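Local coordinates for protein aspartokinase (Arabidopsis thaliana, PDB 2CDQ) that catalyses the ATP-dependent phosphorylation of L-aspartate to 4-phospho-L-aspartate, the first step of the aspartate-family pathway, and binds lysine and S-adenosylmethionine as allosteric effectors, at residues E301-K309 and P317-R325; L228-T239 and V290-A299. All blocks are in the same frame, centred on the assembly; numbering follows the deposited sequence.

Interaction 1 of 2, residues E301-K309 and P317-R325; sequences EGEIPVRVK and PGTIITKTR
The guanidinium group of R307 lies against I320, whose CG1 and CG2 branches sit over one face of it, while the carbonyl of P317 meets it at the edge. R307 NH1 donates to P317 O at 3.0 Å, with the oxygen in the guanidinium plane; the bend at chi3 (-64°) turns an otherwise extended chain back across the neighbouring strand to make this bond. Arginine suits the place because its long arm packs on isoleucine and still has N-H groups to spare: NE forms a salt bridge with E248.

Both residues belong to an antiparallel hairpin. V306 with I321 and V308 with T319 are its hydrogen-bonded pairs, with V306 N to I321 O at 3.1 Å and V308 N to T319 O at 2.9 Å. Between them R307 and I320 form a non-hydrogen-bonded pair. V306, V308, T319 and I321 share the other face, where I321 CD1 reaches V306 CG1 at 4.0 Å and V308 CG2 at 4.2 Å, beta-branched residues that favour extended backbone. G318 suits its place because its phi is positive and a CB would run into V308 O.

On its far side strand 306-309 pairs in parallel with strand 248-253, extending the main sheet of the kinase domain. Strand 319-322 runs parallel to strand 274-276, and I321 packs against F277 and A280 of helix 277-287.

Interaction 2 of 2, residues L228-T239 and V290-A299; sequences LGRGGSDLTATT and VLHPQSMRPA. With LYS (lysine), chain D.
D234 reaches across to the turn before helix 293-299, where its OD2 accepts from L291 N at 2.7 Å, the donor lying above the carboxylate plane. A water also donates to D234 OD2 and to G231 O, and accepts from H292 N, joining G231 and D234 to H292. The short acidic side chain suits this spot, since its OD1 is left to form a salt bridge with K32, which probably binds ATP.

Next to it the two helices run almost parallel, 5° apart, with axes only 7.7 Å from each other. S295, a small residue, faces G231, its CB 3.7 Å from G231 CA; a CB on G231 would be tight against it, and the backbone angles there also suit glycine. L235 CD1 packs on P298 CG at 3.7 Å, and T238 OG1 comes within 2.7 Å of S295 O and close to L235 O.

R230 CB makes a CH-pi contact over one face of the H292 ring, 3.7 Å from its centroid, and P293 CD lies over the opposite face. H292 is the N-cap of helix 293-299, its ND1 accepting from Q294 N at 3.0 Å. Its NE2 bonds to L352 O of the second subunit, while R230 bonds to L391 O and makes a cation-pi contact with W392.

G232 and S233 line the pocket of a bound lysine, G232 CA being 3.6 Å from its CD. Helix 232-244 packs on strands 29-33 and 248-253, and L291 and M296 face helix 277-287.

The two contacts follow one another along the chain, interaction 2 closing before interaction 1 opens, with centres about 13 Å apart. Helix 293-302 serves both: its first turns pack beside helix 232-244, and its end leads into the hairpin of strands 306-310 and 319-322. The junction is direct. I304 N and A299 O form a probable hydrogen bond at 2.9 Å, and L291 CD1 packs on I321 CD1 and V308 CG2. Strand 248-253 is a common neighbour, so hairpin and helix pair adjoin the same sheet of the amino acid kinase domain. Interaction 2 lies between the lysine-occupied pocket and the second subunit, whereas interaction 1 lies farther out, untouched by that subunit.

Interaction 1 of 2, residues E301-K309 and P317-R325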
ATOM      1  N   GLU A 301      -6.689  24.175  12.751  1.00 69.02           N
ATOM      2  CA  GLU A 301      -5.669  25.181  13.053  1.00 68.97           C
ATOM      3  C   GLU A 301      -6.234  26.393  13.799  1.00 68.79           C
ATOM      4  O   GLU A 301      -5.537  27.010  14.610  1.00 68.87           O
ATOM      5  CB  GLU A 301      -4.890  25.596  11.793  1.00 68.94           C
ATOM      6  CG  GLU A 301      -5.734  26.153  10.652  1.00 69.53           C
ATOM      7  CD  GLU A 301      -5.040  26.095   9.290  1.00 69.99           C
ATOM      8  OE1 GLU A 301      -5.603  26.648   8.314  1.00 70.04           O
ATOM      9  OE2 GLU A 301      -3.944  25.496   9.188  1.00 69.97           O
ATOM     10  N   GLY A 302      -7.503  26.713  13.539  1.00 68.49           N
ATOM     11  CA  GLY A 302      -8.194  27.772  14.273  1.00 68.03           C
ATOM     12  C   GLY A 302      -8.685  27.319  15.640  1.00 67.82           C
ATOM     13  O   GLY A 302      -9.135  28.140  16.443  1.00 67.87           O
ATOM     14  N   GLU A 303      -8.595  26.010  15.892  1.00 67.48           N
ATOM     15  CA  GLU A 303      -9.040  25.379  17.145  1.00 67.14           C
ATOM     16  C   GLU A 303     -10.493  25.697  17.504  1.00 66.58           C
ATOM     17  O   GLU A 303     -10.789  26.221  18.582  1.00 66.76           O
ATOM     18  CB  GLU A 303      -8.088  25.697  18.302  1.00 67.32           C
ATOM     19  CG  GLU A 303      -6.749  24.999  18.174  1.00 68.54           C
ATOM     20  CD  GLU A 303      -5.963  25.018  19.461  1.00 70.20           C
ATOM     21  OE1 GLU A 303      -6.008  24.002  20.189  1.00 71.35           O
ATOM     22  OE2 GLU A 303      -5.313  26.047  19.751  1.00 70.71           O
ATOM     23  N   ILE A 304     -11.385  25.367  16.573  1.00 65.81           N
ATOM     24  CA  ILE A 304     -12.819  25.605  16.707  1.00 64.83           C
ATOM     25  C   ILE A 304     -13.552  24.282  16.484  1.00 64.43           C
ATOM     26  O   ILE A 304     -13.418  23.672  15.414  1.00 64.45           O
ATOM     27  CB  ILE A 304     -13.319  26.611  15.646  1.00 64.70           C
ATOM     28  CG1 ILE A 304     -12.410  27.838  15.580  1.00 64.31           C
ATOM     29  CG2 ILE A 304     -14.762  27.013  15.914  1.00 64.57           C
ATOM     30  CD1 ILE A 304     -12.466  28.553  14.256  1.00 63.72           C
ATOM     31  N   PRO A 305     -14.328  23.829  17.490  1.00 63.86           N
ATOM     32  CA  PRO A 305     -15.097  22.587  17.355  1.00 63.27           C
ATOM     33  C   PRO A 305     -16.115  22.662  16.219  1.00 62.62           C
ATOM     34  O   PRO A 305     -16.700  23.722  15.981  1.00 62.63           O
ATOM     35  CB  PRO A 305     -15.816  22.462  18.707  1.00 63.37           C
ATOM     36  CG  PRO A 305     -15.793  23.838  19.298  1.00 63.57           C
ATOM     37  CD  PRO A 305     -14.523  24.459  18.809  1.00 63.84           C
ATOM     38  N   VAL A 306     -16.295  21.549  15.510  1.00 61.87           N
ATOM     39  CA  VAL A 306     -17.317  21.446  14.464  1.00 60.89           C
ATOM     40  C   VAL A 306     -18.471  20.597  14.993  1.00 60.60           C
ATOM     41  O   VAL A 306     -18.246  19.557  15.618  1.00 60.50           O
ATOM     42  CB  VAL A 306     -16.734  20.884  13.135  1.00 60.64           C
ATOM     43  CG1 VAL A 306     -17.835  20.499  12.159  1.00 60.27           C
ATOM     44  CG2 VAL A 306     -15.808  21.908  12.491  1.00 60.09           C
ATOM     45  N   ARG A 307     -19.698  21.064  14.772  1.00 60.26           N
ATOM     46  CA  ARG A 307     -20.891  20.346  15.222  1.00 60.17           C
ATOM     47  C   ARG A 307     -21.781  19.922  14.056  1.00 60.11           C
ATOM     48  O   ARG A 307     -22.076  20.723  13.161  1.00 60.15           O
ATOM     49  CB  ARG A 307     -21.696  21.190  16.213  1.00 59.99           C
ATOM     50  CG  ARG A 307     -22.804  20.414  16.923  1.00 59.79           C
ATOM     51  CD  ARG A 307     -23.565  21.302  17.887  1.00 59.89           C
ATOM     52  NE  ARG A 307     -22.712  21.787  18.968  1.00 59.20           N
ATOM     53  CZ  ARG A 307     -22.534  21.151  20.121  1.00 58.77           C
ATOM     54  NH1 ARG A 307     -23.153  19.997  20.358  1.00 58.21           N
ATOM     55  NH2 ARG A 307     -21.731  21.671  21.039  1.00 58.32           N
ATOM     56  N   VAL A 308     -22.207  18.663  14.075  1.00 59.85           N
ATOM     57  CA  VAL A 308     -23.117  18.158  13.059  1.00 59.74           C
ATOM     58  C   VAL A 308     -24.495  17.980  13.689  1.00 60.10           C
ATOM     59  O   VAL A 308     -24.665  17.180  14.615  1.00 60.00           O
ATOM     60  CB  VAL A 308     -22.603  16.853  12.413  1.00 59.54           C
ATOM     61  CG1 VAL A 308     -23.505  16.433  11.275  1.00 59.23           C
ATOM     62  CG2 VAL A 308     -21.186  17.041  11.900  1.00 59.13           C
ATOM     63  N   LYS A 309     -25.465  18.746  13.184  1.00 60.57           N
ATOM     64  CA  LYS A 309     -26.801  18.834  13.778  1.00 61.05           C
ATOM     65  C   LYS A 309     -27.918  18.323  12.873  1.00 61.61           C
ATOM     66  O   LYS A 309     -27.777  18.266  11.644  1.00 61.79           O
ATOM     67  CB  LYS A 309     -27.110  20.272  14.199  1.00 60.91           C
ATOM     68  CG  LYS A 309     -26.193  20.816  15.277  1.00 61.24           C
ATOM     69  CD  LYS A 309     -26.768  22.046  15.947  1.00 62.07           C
ATOM     70  CE  LYS A 309     -27.681  21.674  17.104  1.00 62.48           C
ATOM     71  NZ  LYS A 309     -28.075  22.875  17.894  1.00 63.41           N
ATOM     72  N   PRO A 317     -27.899  17.697  20.878  1.00 65.15           N
ATOM     73  CA  PRO A 317     -26.441  17.871  20.747  1.00 65.03           C
ATOM     74  C   PRO A 317     -25.861  17.452  19.387  1.00 64.81           C
ATOM     75  O   PRO A 317     -25.041  18.179  18.821  1.00 64.99           O
ATOM     76  CB  PRO A 317     -25.876  16.982  21.868  1.00 65.13           C
ATOM     77  CG  PRO A 317     -26.985  16.020  22.203  1.00 65.13           C
ATOM     78  CD  PRO A 317     -28.241  16.798  21.999  1.00 65.07           C
ATOM     79  N   GLY A 318     -26.288  16.300  18.873  1.00 64.37           N
ATOM     80  CA  GLY A 318     -25.765  15.776  17.618  1.00 63.88           C
ATOM     81  C   GLY A 318     -24.397  15.143  17.798  1.00 63.57           C
ATOM     82  O   GLY A 318     -24.238  14.203  18.578  1.00 63.75           O
ATOM     83  N   THR A 319     -23.412  15.663  17.068  1.00 63.05           N
ATOM     84  CA  THR A 319     -22.039  15.173  17.131  1.00 62.36           C
ATOM     85  C   THR A 319     -21.079  16.357  17.171  1.00 62.19           C
ATOM     86  O   THR A 319     -21.035  17.150  16.226  1.00 62.15           O
ATOM     87  CB  THR A 319     -21.718  14.260  15.921  1.00 62.21           C
ATOM     88  OG1 THR A 319     -22.483  13.056  16.015  1.00 61.82           O
ATOM     89  CG2 THR A 319     -20.249  13.891  15.883  1.00 62.05           C
ATOM     90  N   ILE A 320     -20.329  16.484  18.268  1.00 61.96           N
ATOM     91  CA  ILE A 320     -19.299  17.521  18.376  1.00 62.06           C
ATOM     92  C   ILE A 320     -17.956  16.921  17.999  1.00 62.14           C
ATOM     93  O   ILE A 320     -17.516  15.935  18.599  1.00 62.40           O
ATOM     94  CB  ILE A 320     -19.183  18.172  19.798  1.00 62.04           C
ATOM     95  CG1 ILE A 320     -20.551  18.391  20.439  1.00 63.02           C
ATOM     96  CG2 ILE A 320     -18.480  19.519  19.728  1.00 61.40           C
ATOM     97  CD1 ILE A 320     -20.863  17.454  21.590  1.00 64.02           C
ATOM     98  N   ILE A 321     -17.313  17.512  16.996  1.00 62.17           N
ATOM     99  CA  ILE A 321     -15.967  17.111  16.614  1.00 62.10           C
ATOM    100  C   ILE A 321     -14.949  18.047  17.270  1.00 62.39           C
ATOM    101  O   ILE A 321     -14.959  19.261  17.035  1.00 62.29           O
ATOM    102  CB  ILE A 321     -15.780  17.087  15.089  1.00 61.89           C
ATOM    103  CG1 ILE A 321     -16.924  16.316  14.422  1.00 61.26           C
ATOM    104  CG2 ILE A 321     -14.424  16.476  14.741  1.00 61.83           C
ATOM    105  CD1 ILE A 321     -17.110  16.631  12.939  1.00 60.54           C
ATOM    106  N   THR A 322     -14.089  17.466  18.107  1.00 62.69           N
ATOM    107  CA  THR A 322     -13.076  18.217  18.856  1.00 62.81           C
ATOM    108  C   THR A 322     -11.688  17.604  18.667  1.00 62.90           C
ATOM    109  O   THR A 322     -11.557  16.504  18.113  1.00 62.95           O
ATOM    110  CB  THR A 322     -13.414  18.295  20.374  1.00 62.87           C
ATOM    111  OG1 THR A 322     -13.710  16.987  20.877  1.00 62.71           O
ATOM    112  CG2 THR A 322     -14.614  19.214  20.633  1.00 62.86           C
ATOM    113  N   LYS A 323     -10.662  18.332  19.117  1.00 63.00           N
ATOM    114  CA  LYS A 323      -9.265  17.877  19.074  1.00 63.01           C
ATOM    115  C   LYS A 323      -9.109  16.515  19.759  1.00 62.62           C
ATOM    116  O   LYS A 323      -8.556  15.576  19.177  1.00 62.48           O
ATOM    117  CB  LYS A 323      -8.359  18.917  19.750  1.00 63.21           C
ATOM    118  CG  LYS A 323      -6.851  18.693  19.600  1.00 64.18           C
ATOM    119  CD  LYS A 323      -6.282  19.444  18.389  1.00 66.17           C
ATOM    120  CE  LYS A 323      -4.947  20.143  18.714  1.00 66.71           C
ATOM    121  NZ  LYS A 323      -3.824  19.202  19.015  1.00 66.95           N
ATOM    122  N   THR A 324      -9.616  16.423  20.988  1.00 62.10           N
ATOM    123  CA  THR A 324      -9.538  15.206  21.795  1.00 61.54           C
ATOM    124  C   THR A 324     -10.876  14.927  22.488  1.00 61.18           C
ATOM    125  O   THR A 324     -11.735  15.813  22.581  1.00 61.12           O
ATOM    126  CB  THR A 324      -8.416  15.306  22.862  1.00 61.58           C
ATOM    127  OG1 THR A 324      -8.482  16.580  23.515  1.00 60.99           O
ATOM    128  CG2 THR A 324      -7.040  15.141  22.224  1.00 61.60           C
ATOM    129  N   ARG A 325     -11.048  13.695  22.968  1.00 60.52           N
ATOM    130  CA  ARG A 325     -12.271  13.292  23.662  1.00 59.83           C
ATOM    131  C   ARG A 325     -12.001  12.166  24.665  1.00 59.50           C
ATOM    132  O   ARG A 325     -10.985  11.477  24.576  1.00 59.22           O
ATOM    133  CB  ARG A 325     -13.371  12.887  22.660  1.00 59.82           C
ATOM    134  CG  ARG A 325     -13.140  11.563  21.900  1.00 59.30           C
ATOM    135  CD  ARG A 325     -14.332  11.220  21.018  1.00 58.14           C
ATOM    136  NE  ARG A 325     -14.211   9.925  20.341  1.00 57.80           N
ATOM    137  CZ  ARG A 325     -14.717   8.774  20.792  1.00 57.48           C
ATOM    138  NH1 ARG A 325     -15.378   8.728  21.946  1.00 57.15           N
ATOM    139  NH2 ARG A 325     -14.561   7.655  20.087  1.00 56.35           N
TER

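Interaction 2 of 2, residues L228-T239 and V290-A299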
ATOM      1  N   LEU A 228     -14.171  25.525  -4.784  1.00 60.85           N
ATOM      2  CA  LEU A 228     -13.194  25.104  -3.775  1.00 61.28           C
ATOM      3  C   LEU A 228     -12.834  23.611  -3.783  1.00 61.76           C
ATOM      4  O   LEU A 228     -12.128  23.138  -2.891  1.00 61.75           O
ATOM      5  CB  LEU A 228     -13.658  25.543  -2.376  1.00 61.10           C
ATOM      6  CG  LEU A 228     -13.992  27.030  -2.190  1.00 60.59           C
ATOM      7  CD1 LEU A 228     -14.589  27.296  -0.823  1.00 60.36           C
ATOM      8  CD2 LEU A 228     -12.783  27.924  -2.425  1.00 59.90           C
ATOM      9  N   GLY A 229     -13.301  22.885  -4.802  1.00 62.37           N
ATOM     10  CA  GLY A 229     -13.053  21.449  -4.928  1.00 62.94           C
ATOM     11  C   GLY A 229     -13.822  20.666  -3.884  1.00 63.50           C
ATOM     12  O   GLY A 229     -14.818  21.154  -3.346  1.00 63.68           O
ATOM     13  N   ARG A 230     -13.366  19.449  -3.591  1.00 63.84           N
ATOM     14  CA  ARG A 230     -13.894  18.679  -2.464  1.00 63.99           C
ATOM     15  C   ARG A 230     -13.796  19.554  -1.223  1.00 63.86           C
ATOM     16  O   ARG A 230     -12.964  20.470  -1.157  1.00 64.00           O
ATOM     17  CB  ARG A 230     -13.084  17.398  -2.258  1.00 64.21           C
ATOM     18  CG  ARG A 230     -13.077  16.457  -3.444  1.00 64.98           C
ATOM     19  CD  ARG A 230     -11.860  15.534  -3.412  1.00 66.67           C
ATOM     20  NE  ARG A 230     -11.700  14.724  -4.626  1.00 67.94           N
ATOM     21  CZ  ARG A 230     -12.688  14.144  -5.311  1.00 68.47           C
ATOM     22  NH1 ARG A 230     -13.951  14.252  -4.913  1.00 68.46           N
ATOM     23  NH2 ARG A 230     -12.409  13.437  -6.399  1.00 68.60           N
ATOM     24  N   GLY A 231     -14.634  19.288  -0.235  1.00 63.53           N
ATOM     25  CA  GLY A 231     -14.675  20.167   0.927  1.00 63.20           C
ATOM     26  C   GLY A 231     -15.784  21.181   0.755  1.00 62.85           C
ATOM     27  O   GLY A 231     -16.484  21.503   1.710  1.00 63.19           O
ATOM     28  N   GLY A 232     -15.929  21.680  -0.471  1.00 62.26           N
ATOM     29  CA  GLY A 232     -17.099  22.443  -0.891  1.00 61.54           C
ATOM     30  C   GLY A 232     -17.590  23.470   0.102  1.00 61.24           C
ATOM     31  O   GLY A 232     -16.798  24.224   0.675  1.00 61.47           O
ATOM     32  N   SER A 233     -18.902  23.490   0.315  1.00 60.69           N
ATOM     33  CA  SER A 233     -19.518  24.466   1.204  1.00 60.17           C
ATOM     34  C   SER A 233     -19.086  24.296   2.658  1.00 59.95           C
ATOM     35  O   SER A 233     -19.035  25.279   3.405  1.00 60.31           O
ATOM     36  CB  SER A 233     -21.040  24.437   1.079  1.00 60.17           C
ATOM     37  OG  SER A 233     -21.438  24.766  -0.237  1.00 59.73           O
ATOM     38  N   ASP A 234     -18.762  23.064   3.054  1.00 59.27           N
ATOM     39  CA  ASP A 234     -18.245  22.805   4.402  1.00 58.88           C
ATOM     40  C   ASP A 234     -16.998  23.661   4.652  1.00 58.56           C
ATOM     41  O   ASP A 234     -16.892  24.329   5.688  1.00 58.57           O
ATOM     42  CB  ASP A 234     -17.926  21.313   4.619  1.00 59.03           C
ATOM     43  CG  ASP A 234     -19.170  20.411   4.601  1.00 59.01           C
ATOM     44  OD1 ASP A 234     -20.262  20.826   5.060  1.00 58.54           O
ATOM     45  OD2 ASP A 234     -19.041  19.257   4.140  1.00 58.90           O
ATOM     46  N   LEU A 235     -16.074  23.655   3.688  1.00 58.04           N
ATOM     47  CA  LEU A 235     -14.851  24.455   3.765  1.00 57.69           C
ATOM     48  C   LEU A 235     -15.138  25.948   3.960  1.00 57.49           C
ATOM     49  O   LEU A 235     -14.493  26.607   4.782  1.00 57.58           O
ATOM     50  CB  LEU A 235     -13.981  24.242   2.521  1.00 57.59           C
ATOM     51  CG  LEU A 235     -12.620  24.953   2.476  1.00 57.28           C
ATOM     52  CD1 LEU A 235     -11.761  24.601   3.684  1.00 56.32           C
ATOM     53  CD2 LEU A 235     -11.882  24.634   1.176  1.00 57.03           C
ATOM     54  N   THR A 236     -16.106  26.464   3.204  1.00 56.98           N
ATOM     55  CA  THR A 236     -16.543  27.849   3.333  1.00 56.36           C
ATOM     56  C   THR A 236     -16.958  28.147   4.761  1.00 56.17           C
ATOM     57  O   THR A 236     -16.586  29.188   5.309  1.00 56.09           O
ATOM     58  CB  THR A 236     -17.706  28.149   2.383  1.00 56.15           C
ATOM     59  OG1 THR A 236     -17.263  27.943   1.045  1.00 56.00           O
ATOM     60  CG2 THR A 236     -18.165  29.582   2.515  1.00 55.91           C
ATOM     61  N   ALA A 237     -17.713  27.226   5.359  1.00 55.78           N
ATOM     62  CA  ALA A 237     -18.189  27.399   6.727  1.00 55.61           C
ATOM     63  C   ALA A 237     -17.038  27.460   7.735  1.00 55.54           C
ATOM     64  O   ALA A 237     -17.010  28.348   8.581  1.00 55.34           O
ATOM     65  CB  ALA A 237     -19.173  26.307   7.096  1.00 55.50           C
ATOM     66  N   THR A 238     -16.089  26.529   7.630  1.00 55.72           N
ATOM     67  CA  THR A 238     -14.945  26.477   8.549  1.00 55.87           C
ATOM     68  C   THR A 238     -13.981  27.646   8.345  1.00 56.33           C
ATOM     69  O   THR A 238     -13.434  28.180   9.311  1.00 56.35           O
ATOM     70  CB  THR A 238     -14.166  25.164   8.428  1.00 55.56           C
ATOM     71  OG1 THR A 238     -13.761  24.980   7.069  1.00 55.25           O
ATOM     72  CG2 THR A 238     -15.019  23.988   8.872  1.00 55.25           C
ATOM     73  N   THR A 239     -13.778  28.032   7.085  1.00 56.74           N
ATOM     74  CA  THR A 239     -12.975  29.203   6.747  1.00 57.15           C
ATOM     75  C   THR A 239     -13.519  30.443   7.460  1.00 57.46           C
ATOM     76  O   THR A 239     -12.800  31.084   8.224  1.00 57.60           O
ATOM     77  CB  THR A 239     -12.920  29.420   5.221  1.00 57.18           C
ATOM     78  OG1 THR A 239     -12.372  28.251   4.600  1.00 57.46           O
ATOM     79  CG2 THR A 239     -12.061  30.630   4.862  1.00 57.17           C
ATOM     80  N   VAL A 290     -20.535  14.409   4.528  1.00 72.03           N
ATOM     81  CA  VAL A 290     -20.098  15.754   4.909  1.00 71.13           C
ATOM     82  C   VAL A 290     -18.634  15.806   5.354  1.00 70.57           C
ATOM     83  O   VAL A 290     -18.014  14.776   5.631  1.00 70.44           O
ATOM     84  CB  VAL A 290     -20.984  16.357   6.043  1.00 71.10           C
ATOM     85  CG1 VAL A 290     -22.372  16.724   5.525  1.00 71.02           C
ATOM     86  CG2 VAL A 290     -21.066  15.412   7.247  1.00 70.77           C
ATOM     87  N   LEU A 291     -18.099  17.022   5.411  1.00 69.70           N
ATOM     88  CA  LEU A 291     -16.798  17.294   6.005  1.00 68.87           C
ATOM     89  C   LEU A 291     -15.664  16.444   5.429  1.00 68.51           C
ATOM     90  O   LEU A 291     -15.089  15.591   6.115  1.00 68.50           O
ATOM     91  CB  LEU A 291     -16.871  17.173   7.533  1.00 68.71           C
ATOM     92  CG  LEU A 291     -17.795  18.168   8.236  1.00 68.26           C
ATOM     93  CD1 LEU A 291     -18.222  17.636   9.583  1.00 67.79           C
ATOM     94  CD2 LEU A 291     -17.121  19.528   8.380  1.00 68.69           C
ATOM     95  N   HIS A 292     -15.360  16.684   4.156  1.00 67.96           N
ATOM     96  CA  HIS A 292     -14.160  16.146   3.538  1.00 67.63           C
ATOM     97  C   HIS A 292     -12.979  16.595   4.402  1.00 67.60           C
ATOM     98  O   HIS A 292     -13.000  17.705   4.935  1.00 67.87           O
ATOM     99  CB  HIS A 292     -14.028  16.666   2.109  1.00 67.37           C
ATOM    100  CG  HIS A 292     -12.793  16.199   1.404  1.00 67.25           C
ATOM    101  ND1 HIS A 292     -11.557  16.776   1.607  1.00 67.02           N
ATOM    102  CD2 HIS A 292     -12.602  15.213   0.498  1.00 67.42           C
ATOM    103  CE1 HIS A 292     -10.658  16.165   0.858  1.00 67.15           C
ATOM    104  NE2 HIS A 292     -11.265  15.213   0.173  1.00 67.34           N
ATOM    105  N   PRO A 293     -11.954  15.733   4.562  1.00 67.38           N
ATOM    106  CA  PRO A 293     -10.825  16.044   5.443  1.00 67.39           C
ATOM    107  C   PRO A 293     -10.232  17.434   5.239  1.00 67.43           C
ATOM    108  O   PRO A 293      -9.857  18.091   6.210  1.00 67.17           O
ATOM    109  CB  PRO A 293      -9.804  14.973   5.075  1.00 67.28           C
ATOM    110  CG  PRO A 293     -10.629  13.831   4.683  1.00 67.24           C
ATOM    111  CD  PRO A 293     -11.797  14.405   3.946  1.00 67.26           C
ATOM    112  N   GLN A 294     -10.173  17.869   3.986  1.00 67.85           N
ATOM    113  CA  GLN A 294      -9.593  19.152   3.614  1.00 68.47           C
ATOM    114  C   GLN A 294     -10.414  20.333   4.126  1.00 68.56           C
ATOM    115  O   GLN A 294      -9.905  21.449   4.237  1.00 68.74           O
ATOM    116  CB  GLN A 294      -9.472  19.225   2.097  1.00 68.61           C
ATOM    117  CG  GLN A 294      -8.558  20.303   1.564  1.00 69.77           C
ATOM    118  CD  GLN A 294      -8.561  20.327   0.051  1.00 71.74           C
ATOM    119  OE1 GLN A 294      -7.568  19.962  -0.583  1.00 73.17           O
ATOM    120  NE2 GLN A 294      -9.688  20.731  -0.543  1.00 71.58           N
ATOM    121  N   SER A 295     -11.680  20.084   4.438  1.00 68.74           N
ATOM    122  CA  SER A 295     -12.568  21.137   4.912  1.00 68.86           C
ATOM    123  C   SER A 295     -12.432  21.396   6.413  1.00 69.11           C
ATOM    124  O   SER A 295     -12.861  22.439   6.902  1.00 69.15           O
ATOM    125  CB  SER A 295     -14.021  20.820   4.551  1.00 68.69           C
ATOM    126  OG  SER A 295     -14.495  19.712   5.291  1.00 68.26           O
ATOM    127  N   MET A 296     -11.841  20.456   7.142  1.00 69.38           N
ATOM    128  CA  MET A 296     -11.718  20.598   8.588  1.00 69.98           C
ATOM    129  C   MET A 296     -10.431  21.301   9.025  1.00 70.14           C
ATOM    130  O   MET A 296     -10.298  21.711  10.182  1.00 70.18           O
ATOM    131  CB  MET A 296     -11.841  19.242   9.273  1.00 70.17           C
ATOM    132  CG  MET A 296     -13.270  18.773   9.446  1.00 71.33           C
ATOM    133  SD  MET A 296     -13.326  17.115  10.157  1.00 74.89           S
ATOM    134  CE  MET A 296     -12.681  16.113   8.814  1.00 73.55           C
ATOM    135  N   ARG A 297      -9.496  21.448   8.091  1.00 70.30           N
ATOM    136  CA  ARG A 297      -8.210  22.080   8.378  1.00 70.43           C
ATOM    137  C   ARG A 297      -8.304  23.487   8.990  1.00 70.12           C
ATOM    138  O   ARG A 297      -7.654  23.737  10.008  1.00 70.14           O
ATOM    139  CB  ARG A 297      -7.303  22.059   7.144  1.00 70.67           C
ATOM    140  CG  ARG A 297      -6.542  20.749   6.995  1.00 72.05           C
ATOM    141  CD  ARG A 297      -6.035  20.534   5.580  1.00 74.86           C
ATOM    142  NE  ARG A 297      -4.873  21.364   5.255  1.00 77.43           N
ATOM    143  CZ  ARG A 297      -4.898  22.402   4.417  1.00 78.90           C
ATOM    144  NH1 ARG A 297      -6.030  22.752   3.802  1.00 79.45           N
ATOM    145  NH2 ARG A 297      -3.782  23.091   4.190  1.00 79.44           N
ATOM    146  N   PRO A 298      -9.117  24.398   8.401  1.00 69.80           N
ATOM    147  CA  PRO A 298      -9.255  25.725   9.023  1.00 69.64           C
ATOM    148  C   PRO A 298      -9.801  25.676  10.451  1.00 69.57           C
ATOM    149  O   PRO A 298      -9.467  26.542  11.256  1.00 69.61           O
ATOM    150  CB  PRO A 298     -10.251  26.447   8.111  1.00 69.55           C
ATOM    151  CG  PRO A 298     -10.166  25.735   6.825  1.00 69.52           C
ATOM    152  CD  PRO A 298      -9.920  24.305   7.169  1.00 69.62           C
ATOM    153  N   ALA A 299     -10.623  24.675  10.758  1.00 69.52           N
ATOM    154  CA  ALA A 299     -11.169  24.515  12.107  1.00 69.49           C
ATOM    155  C   ALA A 299     -10.136  23.893  13.036  1.00 69.59           C
ATOM    156  O   ALA A 299     -10.092  24.216  14.226  1.00 69.59           O
ATOM    157  CB  ALA A 299     -12.437  23.680  12.085  1.00 69.44           C
TER
HETATM  158  N   LYS D 601     -23.438  23.302  -3.899  0.60 57.49           N
HETATM  159  CA  LYS D 601     -23.405  21.834  -4.166  0.60 57.63           C
HETATM  160  C   LYS D 601     -24.461  21.076  -3.339  0.60 57.67           C
HETATM  161  O   LYS D 601     -25.651  21.386  -3.423  0.60 57.63           O
HETATM  162  CB  LYS D 601     -21.991  21.282  -3.943  0.60 57.62           C
HETATM  163  CG  LYS D 601     -21.310  21.774  -2.665  0.60 57.82           C
HETATM  164  CD  LYS D 601     -20.045  20.987  -2.373  0.60 58.36           C
HETATM  165  CE  LYS D 601     -20.355  19.564  -1.925  0.60 58.59           C
HETATM  166  NZ  LYS D 601     -19.109  18.797  -1.661  0.60 58.59           N
HETATM  167  OXT LYS D 601     -24.185  20.146  -2.573  0.60 57.64           O
HETATM  168  O   HOH W   1     -16.782  18.569   2.889  1.00 45.09           O